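Local coordinates for glutamyl endopeptidase (Staphylococcus epidermidis, PDB 6PYM), which belongs to the chymotrypsin-like serine proteases and probably cleaves peptide bonds on the carbonyl side of glutamate, and also of aspartate, at residues R8-V22 with T132-S146. The protein carries 1 engineered substitution. Residues are numbered along the deposited sequence; the frame is centred on the assembly and turned at random.
Sequences RHQIFNTTQGHYDAV and TGYPGDKPLATMWES
With chi1 at -58° and a bend at chi3, Arg8 runs its chain past Ser146 CB and delivers its guanidinium end-on to Asp137 in the 135-138 turn. Arg8 NH2 reaches Asp137 OD2 at 2.8 Å and Arg8 NH1 reaches Asp137 OD1 at 3.2 Å. The two planes are 11° apart, so the pair lies nearly flat; Pro135 CB sits at the guanidinium edge and Lys138 CE over one face, while Asn6 takes the NE hydrogen.

Next to this bidentate salt bridge, strand 8-11 runs antiparallel to the start of strand 143-154, His9 and Glu145 exchanging both backbone bonds. Gln10 lays its CB over the six-membered ring of Trp144, 3.6 Å from the centroid, a CH-pi contact; Lys138 CG packs on the opposite face. Trp144 NE1 donates to Thr142 OG1, in the ring plane, at 2.8 Å, which helps to hold the rotation of the indole.

On the other face of the sheet from Gln10 and Trp144, Glu145 extends with CG anti to N (chi1 175°) toward Tyr19, whose OH donates to Glu145 OE2 at 2.7 Å from above the carboxylate plane. A water donates to the same OE2 and also joins His18 NE2 and Thr132 OG1. Met143 bends at chi3, placing CE 3.7 Å from Val22 CB and against Thr14, with SD touching Ile11 and meeting the Tyr19 ring obliquely, a Met-aromatic contact.

The N-terminal segment is thus tied to the sheet containing strands 128-133 and 143-154 before the chain enters strand 22-27 of the six-stranded barrel. The two bonds on OE2 would probably favour an ionised Glu145, just as the paired Arg8 bonds would stabilise a charged Asp137.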
ATOM      1  N   ARG A   8       3.574 -16.028  -5.489  1.00  9.80           N
ATOM      2  CA  ARG A   8       2.517 -15.290  -4.809  1.00  9.80           C
ATOM      3  C   ARG A   8       1.652 -16.247  -4.005  1.00  9.97           C
ATOM      4  O   ARG A   8       1.218 -17.285  -4.517  1.00 12.37           O
ATOM      5  CB  ARG A   8       1.654 -14.537  -5.819  1.00  9.81           C
ATOM      6  CG  ARG A   8       2.433 -13.554  -6.680  1.00  8.99           C
ATOM      7  CD  ARG A   8       1.504 -12.633  -7.457  1.00 11.21           C
ATOM      8  NE  ARG A   8       0.789 -13.353  -8.507  1.00 10.28           N
ATOM      9  CZ  ARG A   8      -0.415 -13.028  -8.973  1.00  9.79           C
ATOM     10  NH1 ARG A   8      -1.084 -12.001  -8.470  1.00 10.21           N
ATOM     11  NH2 ARG A   8      -0.963 -13.745  -9.937  1.00 10.86           N
ATOM     12  N   HIS A   9       1.389 -15.891  -2.758  1.00  9.34           N
ATOM     13  CA  HIS A   9       0.663 -16.759  -1.845  1.00  9.99           C
ATOM     14  C   HIS A   9      -0.371 -15.944  -1.090  1.00  9.40           C
ATOM     15  O   HIS A   9      -0.127 -14.787  -0.730  1.00  9.15           O
ATOM     16  CB  HIS A   9       1.628 -17.433  -0.863  1.00 12.52           C
ATOM     17  CG  HIS A   9       2.505 -18.452  -1.510  1.00 15.73           C
ATOM     18  ND1 HIS A   9       3.756 -18.157  -2.005  1.00 21.29           N
ATOM     19  CD2 HIS A   9       2.278 -19.753  -1.805  1.00 16.46           C
ATOM     20  CE1 HIS A   9       4.278 -19.245  -2.546  1.00 20.56           C
ATOM     21  NE2 HIS A   9       3.402 -20.226  -2.436  1.00 23.38           N
ATOM     22  N   GLN A  10      -1.521 -16.558  -0.839  1.00  8.37           N
ATOM     23  CA  GLN A  10      -2.607 -15.875  -0.164  1.00  9.05           C
ATOM     24  C   GLN A  10      -2.317 -15.774   1.325  1.00  8.23           C
ATOM     25  O   GLN A  10      -1.734 -16.686   1.928  1.00  9.38           O
ATOM     26  CB  GLN A  10      -3.916 -16.629  -0.389  1.00  9.61           C
ATOM     27  CG  GLN A  10      -5.116 -15.887   0.167  1.00  9.98           C
ATOM     28  CD  GLN A  10      -6.440 -16.507  -0.223  1.00  9.48           C
ATOM     29  OE1 GLN A  10      -6.491 -17.557  -0.881  1.00 10.40           O
ATOM     30  NE2 GLN A  10      -7.531 -15.845   0.162  1.00 10.16           N
ATOM     31  N   ILE A  11      -2.715 -14.648   1.912  1.00  8.19           N
ATOM     32  CA  ILE A  11      -2.644 -14.420   3.348  1.00  9.01           C
ATOM     33  C   ILE A  11      -4.026 -14.657   3.928  1.00  7.87           C
ATOM     34  O   ILE A  11      -5.020 -14.088   3.461  1.00  8.98           O
ATOM     35  CB  ILE A  11      -2.169 -12.992   3.669  1.00  9.02           C
ATOM     36  CG1 ILE A  11      -0.821 -12.687   3.009  1.00 10.31           C
ATOM     37  CG2 ILE A  11      -2.143 -12.758   5.189  1.00  9.46           C
ATOM     38  CD1 ILE A  11       0.264 -13.658   3.343  1.00 11.08           C
ATOM     39  N   PHE A  12      -4.084 -15.492   4.960  1.00  8.52           N
ATOM     40  CA  PHE A  12      -5.329 -15.855   5.622  1.00  8.63           C
ATOM     41  C   PHE A  12      -5.496 -15.160   6.958  1.00  9.53           C
ATOM     42  O   PHE A  12      -6.604 -14.739   7.306  1.00 10.12           O
ATOM     43  CB  PHE A  12      -5.400 -17.378   5.769  1.00  9.70           C
ATOM     44  CG  PHE A  12      -5.231 -18.079   4.460  1.00 10.42           C
ATOM     45  CD1 PHE A  12      -6.286 -18.161   3.581  1.00 10.53           C
ATOM     46  CD2 PHE A  12      -3.996 -18.578   4.075  1.00 10.11           C
ATOM     47  CE1 PHE A  12      -6.124 -18.777   2.359  1.00 11.71           C
ATOM     48  CE2 PHE A  12      -3.834 -19.193   2.859  1.00 10.78           C
ATOM     49  CZ  PHE A  12      -4.897 -19.293   2.008  1.00 10.65           C
ATOM     50  N   ASN A  13      -4.407 -15.009   7.702  1.00  9.08           N
ATOM     51  CA  ASN A  13      -4.437 -14.319   8.991  1.00  9.53           C
ATOM     52  C   ASN A  13      -4.170 -12.830   8.771  1.00  8.25           C
ATOM     53  O   ASN A  13      -3.159 -12.268   9.191  1.00  9.35           O
ATOM     54  CB  ASN A  13      -3.428 -14.941   9.947  1.00 11.18           C
ATOM     55  CG  ASN A  13      -3.759 -16.382  10.275  1.00 12.27           C
ATOM     56  OD1 ASN A  13      -2.983 -17.294   9.984  1.00 17.28           O
ATOM     57  ND2 ASN A  13      -4.925 -16.601  10.849  1.00 11.17           N
ATOM     58  N   THR A  14      -5.124 -12.191   8.093  1.00  8.54           N
ATOM     59  CA  THR A  14      -4.931 -10.832   7.590  1.00  8.81           C
ATOM     60  C   THR A  14      -4.909  -9.773   8.681  1.00  8.69           C
ATOM     61  O   THR A  14      -4.490  -8.641   8.397  1.00  9.64           O
ATOM     62  CB  THR A  14      -6.009 -10.469   6.570  1.00  8.93           C
ATOM     63  OG1 THR A  14      -7.303 -10.552   7.189  1.00  9.80           O
ATOM     64  CG2 THR A  14      -5.950 -11.385   5.361  1.00  9.90           C
ATOM     65  N   THR A  15      -5.350 -10.093   9.902  1.00  9.16           N
ATOM     66  CA  THR A  15      -5.298  -9.144  11.009  1.00  9.50           C
ATOM     67  C   THR A  15      -4.084  -9.343  11.899  1.00  9.26           C
ATOM     68  O   THR A  15      -3.940  -8.622  12.891  1.00 10.62           O
ATOM     69  CB  THR A  15      -6.562  -9.214  11.888  1.00  9.34           C
ATOM     70  OG1 THR A  15      -6.604 -10.464  12.597  1.00 10.12           O
ATOM     71  CG2 THR A  15      -7.831  -9.045  11.074  1.00 11.65           C
ATOM     72  N   GLN A  16      -3.203 -10.279  11.571  1.00  9.84           N
ATOM     73  CA  GLN A  16      -2.094 -10.627  12.445  1.00 10.40           C
ATOM     74  C   GLN A  16      -0.760 -10.154  11.878  1.00 11.38           C
ATOM     75  O   GLN A  16      -0.562 -10.087  10.664  1.00 12.01           O
ATOM     76  CB  GLN A  16      -2.050 -12.137  12.692  1.00 11.96           C
ATOM     77  CG  GLN A  16      -3.300 -12.692  13.360  1.00 12.23           C
ATOM     78  CD  GLN A  16      -3.512 -12.152  14.767  1.00 12.82           C
ATOM     79  OE1 GLN A  16      -2.604 -11.572  15.383  1.00 16.31           O
ATOM     80  NE2 GLN A  16      -4.726 -12.327  15.282  1.00 13.91           N
ATOM     81  N   GLY A  17       0.157  -9.818  12.777  1.00 12.53           N
ATOM     82  CA  GLY A  17       1.495  -9.417  12.365  1.00 13.84           C
ATOM     83  C   GLY A  17       1.473  -8.159  11.522  1.00 11.89           C
ATOM     84  O   GLY A  17       0.661  -7.256  11.737  1.00 13.31           O
ATOM     85  N   HIS A  18       2.366  -8.100  10.535  1.00 10.90           N
ATOM     86  CA  HIS A  18       2.464  -6.906   9.705  1.00 10.13           C
ATOM     87  C   HIS A  18       1.368  -6.814   8.648  1.00  8.97           C
ATOM     88  O   HIS A  18       1.282  -5.791   7.955  1.00  9.67           O
ATOM     89  CB  HIS A  18       3.860  -6.784   9.079  1.00 10.70           C
ATOM     90  CG  HIS A  18       4.114  -7.707   7.923  1.00  9.63           C
ATOM     91  ND1 HIS A  18       4.355  -9.059   8.069  1.00 11.59           N
ATOM     92  CD2 HIS A  18       4.209  -7.452   6.598  1.00 10.09           C
ATOM     93  CE1 HIS A  18       4.571  -9.597   6.883  1.00 11.06           C
ATOM     94  NE2 HIS A  18       4.498  -8.640   5.973  1.00 10.69           N
ATOM     95  N   TYR A  19       0.522  -7.835   8.519  1.00  8.49           N
ATOM     96  CA  TYR A  19      -0.504  -7.838   7.487  1.00  7.79           C
ATOM     97  C   TYR A  19      -1.694  -6.959   7.824  1.00  8.07           C
ATOM     98  O   TYR A  19      -2.415  -6.548   6.906  1.00  7.86           O
ATOM     99  CB  TYR A  19      -0.982  -9.267   7.233  1.00  8.49           C
ATOM    100  CG  TYR A  19       0.138 -10.156   6.762  1.00  9.63           C
ATOM    101  CD1 TYR A  19       0.683  -9.995   5.495  1.00  9.45           C
ATOM    102  CD2 TYR A  19       0.676 -11.131   7.589  1.00 11.71           C
ATOM    103  CE1 TYR A  19       1.715 -10.789   5.053  1.00  9.90           C
ATOM    104  CE2 TYR A  19       1.717 -11.935   7.160  1.00 12.57           C
ATOM    105  CZ  TYR A  19       2.239 -11.756   5.891  1.00 11.38           C
ATOM    106  OH  TYR A  19       3.283 -12.561   5.474  1.00 13.15           O
ATOM    107  N   ASP A  20      -1.905  -6.639   9.105  1.00  8.44           N
ATOM    108  CA  ASP A  20      -3.128  -5.936   9.478  1.00  8.49           C
ATOM    109  C   ASP A  20      -3.250  -4.587   8.780  1.00  7.21           C
ATOM    110  O   ASP A  20      -4.357  -4.165   8.432  1.00  8.27           O
ATOM    111  CB  ASP A  20      -3.286  -5.804  11.001  1.00  9.29           C
ATOM    112  CG  ASP A  20      -2.147  -5.037  11.679  1.00  9.25           C
ATOM    113  OD1 ASP A  20      -1.076  -4.806  11.073  1.00 10.55           O
ATOM    114  OD2 ASP A  20      -2.328  -4.687  12.877  1.00 10.96           O
ATOM    115  N   ALA A  21      -2.129  -3.898   8.567  1.00  7.76           N
ATOM    116  CA  ALA A  21      -2.152  -2.572   7.967  1.00  7.26           C
ATOM    117  C   ALA A  21      -2.380  -2.608   6.461  1.00  7.22           C
ATOM    118  O   ALA A  21      -2.711  -1.572   5.872  1.00  7.33           O
ATOM    119  CB  ALA A  21      -0.849  -1.834   8.282  1.00  7.97           C
ATOM    120  N   VAL A  22      -2.169  -3.758   5.826  1.00  7.00           N
ATOM    121  CA  VAL A  22      -2.422  -3.890   4.396  1.00  7.10           C
ATOM    122  C   VAL A  22      -3.916  -3.733   4.141  1.00  6.96           C
ATOM    123  O   VAL A  22      -4.741  -4.368   4.817  1.00  7.76           O
ATOM    124  CB  VAL A  22      -1.889  -5.241   3.891  1.00  7.44           C
ATOM    125  CG1 VAL A  22      -2.143  -5.398   2.399  1.00  8.17           C
ATOM    126  CG2 VAL A  22      -0.401  -5.384   4.207  1.00  8.34           C
ATOM    127  N   THR A 132       2.700  -6.807  -0.881  1.00  7.09           N
ATOM    128  CA  THR A 132       1.520  -7.465  -0.341  1.00  7.05           C
ATOM    129  C   THR A 132       0.316  -6.554  -0.497  1.00  6.94           C
ATOM    130  O   THR A 132       0.372  -5.377  -0.134  1.00  7.22           O
ATOM    131  CB  THR A 132       1.770  -7.881   1.107  1.00  8.03           C
ATOM    132  OG1 THR A 132       2.893  -8.767   1.109  1.00  9.63           O
ATOM    133  CG2 THR A 132       0.551  -8.585   1.714  1.00  9.04           C
ATOM    134  N   GLY A 133      -0.757  -7.098  -1.055  1.00  7.09           N
ATOM    135  CA  GLY A 133      -1.911  -6.293  -1.390  1.00  7.28           C
ATOM    136  C   GLY A 133      -2.957  -7.133  -2.083  1.00  6.67           C
ATOM    137  O   GLY A 133      -3.064  -8.333  -1.804  1.00  7.23           O
ATOM    138  N   TYR A 134      -3.718  -6.517  -2.987  1.00  6.83           N
ATOM    139  CA  TYR A 134      -4.989  -7.062  -3.469  1.00  7.30           C
ATOM    140  C   TYR A 134      -4.998  -7.161  -4.992  1.00  7.64           C
ATOM    141  O   TYR A 134      -5.637  -6.355  -5.677  1.00  8.58           O
ATOM    142  CB  TYR A 134      -6.148  -6.225  -2.917  1.00  8.49           C
ATOM    143  CG  TYR A 134      -6.264  -6.362  -1.417  1.00  7.94           C
ATOM    144  CD1 TYR A 134      -7.012  -7.390  -0.870  1.00  8.13           C
ATOM    145  CD2 TYR A 134      -5.581  -5.506  -0.551  1.00  7.98           C
ATOM    146  CE1 TYR A 134      -7.099  -7.566   0.489  1.00  8.50           C
ATOM    147  CE2 TYR A 134      -5.672  -5.671   0.818  1.00  7.95           C
ATOM    148  CZ  TYR A 134      -6.436  -6.696   1.331  1.00  8.16           C
ATOM    149  OH  TYR A 134      -6.519  -6.839   2.700  1.00  9.18           O
ATOM    150  N   PRO A 135      -4.313  -8.160  -5.554  1.00  8.05           N
ATOM    151  CA  PRO A 135      -4.281  -8.313  -7.016  1.00  8.84           C
ATOM    152  C   PRO A 135      -5.638  -8.686  -7.589  1.00  8.59           C
ATOM    153  O   PRO A 135      -6.345  -9.547  -7.063  1.00  9.23           O
ATOM    154  CB  PRO A 135      -3.278  -9.455  -7.228  1.00  9.27           C
ATOM    155  CG  PRO A 135      -3.323 -10.238  -5.945  1.00  9.14           C
ATOM    156  CD  PRO A 135      -3.511  -9.191  -4.877  1.00  8.65           C
ATOM    157  N   GLY A 136      -5.965  -8.075  -8.729  1.00  9.14           N
ATOM    158  CA  GLY A 136      -7.265  -8.244  -9.360  1.00 10.22           C
ATOM    159  C   GLY A 136      -7.482  -9.540 -10.112  1.00 10.43           C
ATOM    160  O   GLY A 136      -8.614  -9.796 -10.543  1.00 12.35           O
ATOM    161  N   ASP A 137      -6.451 -10.360 -10.297  1.00  9.80           N
ATOM    162  CA  ASP A 137      -6.683 -11.673 -10.882  1.00 11.04           C
ATOM    163  C   ASP A 137      -7.187 -12.680  -9.864  1.00 10.18           C
ATOM    164  O   ASP A 137      -7.676 -13.746 -10.255  1.00 12.41           O
ATOM    165  CB  ASP A 137      -5.433 -12.197 -11.597  1.00 10.02           C
ATOM    166  CG  ASP A 137      -4.257 -12.427 -10.661  1.00 10.53           C
ATOM    167  OD1 ASP A 137      -4.017 -11.604  -9.747  1.00 10.72           O
ATOM    168  OD2 ASP A 137      -3.538 -13.428 -10.855  1.00 12.27           O
ATOM    169  N   LYS A 138      -7.110 -12.359  -8.586  1.00 10.37           N
ATOM    170  CA  LYS A 138      -7.573 -13.217  -7.517  1.00 10.49           C
ATOM    171  C   LYS A 138      -8.964 -12.788  -7.082  1.00 10.08           C
ATOM    172  O   LYS A 138      -9.464 -11.740  -7.498  1.00 11.08           O
ATOM    173  CB  LYS A 138      -6.573 -13.148  -6.359  1.00  9.77           C
ATOM    174  CG  LYS A 138      -5.134 -13.436  -6.779  1.00 10.65           C
ATOM    175  CD  LYS A 138      -4.956 -14.812  -7.407  1.00 11.12           C
ATOM    176  CE  LYS A 138      -3.482 -15.157  -7.476  1.00 13.32           C
ATOM    177  NZ  LYS A 138      -3.221 -16.465  -8.131  1.00 17.57           N
ATOM    178  N   PRO A 139      -9.638 -13.581  -6.242  1.00 10.86           N
ATOM    179  CA  PRO A 139     -10.986 -13.190  -5.819  1.00 12.31           C
ATOM    180  C   PRO A 139     -10.957 -11.849  -5.099  1.00 11.25           C
ATOM    181  O   PRO A 139      -9.981 -11.498  -4.417  1.00 10.07           O
ATOM    182  CB  PRO A 139     -11.415 -14.328  -4.887  1.00 13.04           C
ATOM    183  CG  PRO A 139     -10.621 -15.506  -5.356  1.00 13.52           C
ATOM    184  CD  PRO A 139      -9.287 -14.925  -5.748  1.00 11.98           C
ATOM    185  N   LEU A 140     -12.033 -11.086  -5.275  1.00 11.05           N
ATOM    186  CA  LEU A 140     -12.072  -9.713  -4.792  1.00 11.47           C
ATOM    187  C   LEU A 140     -11.755  -9.651  -3.302  1.00 10.55           C
ATOM    188  O   LEU A 140     -12.248 -10.460  -2.510  1.00 10.44           O
ATOM    189  CB  LEU A 140     -13.444  -9.098  -5.068  1.00 13.06           C
ATOM    190  CG  LEU A 140     -13.588  -7.600  -4.783  1.00 14.31           C
ATOM    191  CD1 LEU A 140     -12.722  -6.778  -5.720  1.00 15.01           C
ATOM    192  CD2 LEU A 140     -15.048  -7.178  -4.880  1.00 17.72           C
ATOM    193  N   ALA A 141     -10.897  -8.700  -2.936  1.00  9.76           N
ATOM    194  CA  ALA A 141     -10.560  -8.407  -1.547  1.00  9.81           C
ATOM    195  C   ALA A 141      -9.790  -9.524  -0.857  1.00  8.99           C
ATOM    196  O   ALA A 141      -9.791  -9.600   0.375  1.00  9.21           O
ATOM    197  CB  ALA A 141     -11.787  -7.981  -0.730  1.00 10.76           C
ATOM    198  N   THR A 142      -9.113 -10.388  -1.616  1.00  9.08           N
ATOM    199  CA  THR A 142      -8.200 -11.359  -1.034  1.00  8.91           C
ATOM    200  C   THR A 142      -6.771 -10.827  -1.062  1.00  7.50           C
ATOM    201  O   THR A 142      -6.337 -10.215  -2.044  1.00  7.86           O
ATOM    202  CB  THR A 142      -8.283 -12.740  -1.700  1.00  8.82           C
ATOM    203  OG1 THR A 142      -7.959 -12.661  -3.105  1.00  9.59           O
ATOM    204  CG2 THR A 142      -9.678 -13.349  -1.515  1.00 11.10           C
ATOM    205  N   MET A 143      -6.055 -11.047   0.035  1.00  7.70           N
ATOM    206  CA  MET A 143      -4.721 -10.492   0.226  1.00  7.78           C
ATOM    207  C   MET A 143      -3.672 -11.516  -0.193  1.00  7.12           C
ATOM    208  O   MET A 143      -3.756 -12.689   0.200  1.00  7.98           O
ATOM    209  CB  MET A 143      -4.530 -10.112   1.695  1.00  7.68           C
ATOM    210  CG  MET A 143      -3.224  -9.388   1.952  1.00  8.47           C
ATOM    211  SD  MET A 143      -2.781  -9.176   3.691  1.00  8.27           S
ATOM    212  CE  MET A 143      -4.137  -8.168   4.303  1.00  9.20           C
ATOM    213  N   TRP A 144      -2.693 -11.074  -0.986  1.00  7.77           N
ATOM    214  CA  TRP A 144      -1.652 -11.940  -1.520  1.00  7.50           C
ATOM    215  C   TRP A 144      -0.299 -11.283  -1.322  1.00  7.68           C
ATOM    216  O   TRP A 144      -0.147 -10.069  -1.509  1.00  7.64           O
ATOM    217  CB  TRP A 144      -1.867 -12.239  -3.027  1.00  9.10           C
ATOM    218  CG  TRP A 144      -3.114 -12.999  -3.248  1.00  7.61           C
ATOM    219  CD1 TRP A 144      -4.387 -12.531  -3.125  1.00  8.64           C
ATOM    220  CD2 TRP A 144      -3.224 -14.386  -3.582  1.00  8.71           C
ATOM    221  NE1 TRP A 144      -5.293 -13.547  -3.350  1.00  8.85           N
ATOM    222  CE2 TRP A 144      -4.599 -14.694  -3.629  1.00  9.48           C
ATOM    223  CE3 TRP A 144      -2.295 -15.400  -3.840  1.00  9.70           C
ATOM    224  CZ2 TRP A 144      -5.070 -15.972  -3.946  1.00  9.89           C
ATOM    225  CZ3 TRP A 144      -2.765 -16.667  -4.136  1.00 10.19           C
ATOM    226  CH2 TRP A 144      -4.138 -16.937  -4.193  1.00 11.50           C
ATOM    227  N   GLU A 145       0.689 -12.090  -0.967  1.00  8.32           N
ATOM    228  CA  GLU A 145       2.067 -11.667  -0.793  1.00  8.44           C
ATOM    229  C   GLU A 145       2.898 -12.203  -1.952  1.00  8.05           C
ATOM    230  O   GLU A 145       2.877 -13.409  -2.236  1.00 10.16           O
ATOM    231  CB  GLU A 145       2.593 -12.240   0.517  1.00  9.59           C
ATOM    232  CG  GLU A 145       4.050 -12.001   0.794  1.00 10.64           C
ATOM    233  CD  GLU A 145       4.449 -12.553   2.148  1.00 11.66           C
ATOM    234  OE1 GLU A 145       4.761 -13.766   2.235  1.00 16.21           O
ATOM    235  OE2 GLU A 145       4.406 -11.796   3.139  1.00 12.58           O
ATOM    236  N   SER A 146       3.634 -11.315  -2.610  1.00  8.23           N
ATOM    237  CA  SER A 146       4.493 -11.652  -3.738  1.00  8.46           C
ATOM    238  C   SER A 146       5.948 -11.455  -3.334  1.00  8.21           C
ATOM    239  O   SER A 146       6.295 -10.425  -2.750  1.00  9.58           O
ATOM    240  CB  SER A 146       4.147 -10.751  -4.921  1.00  8.57           C
ATOM    241  OG  SER A 146       4.933 -11.115  -6.041  1.00  8.58           O
TER
HETATM  242  O   HOH W   1      -0.374 -17.251  -7.095  1.00 21.94           O
HETATM  243  O   HOH W   2       4.839 -15.657  -2.019  1.00 21.73           O
HETATM  244  O   HOH W   3      -7.090 -13.246   1.696  1.00  9.29           O
HETATM  245  O   HOH W   4       4.634  -9.138   3.217  1.00 10.24           O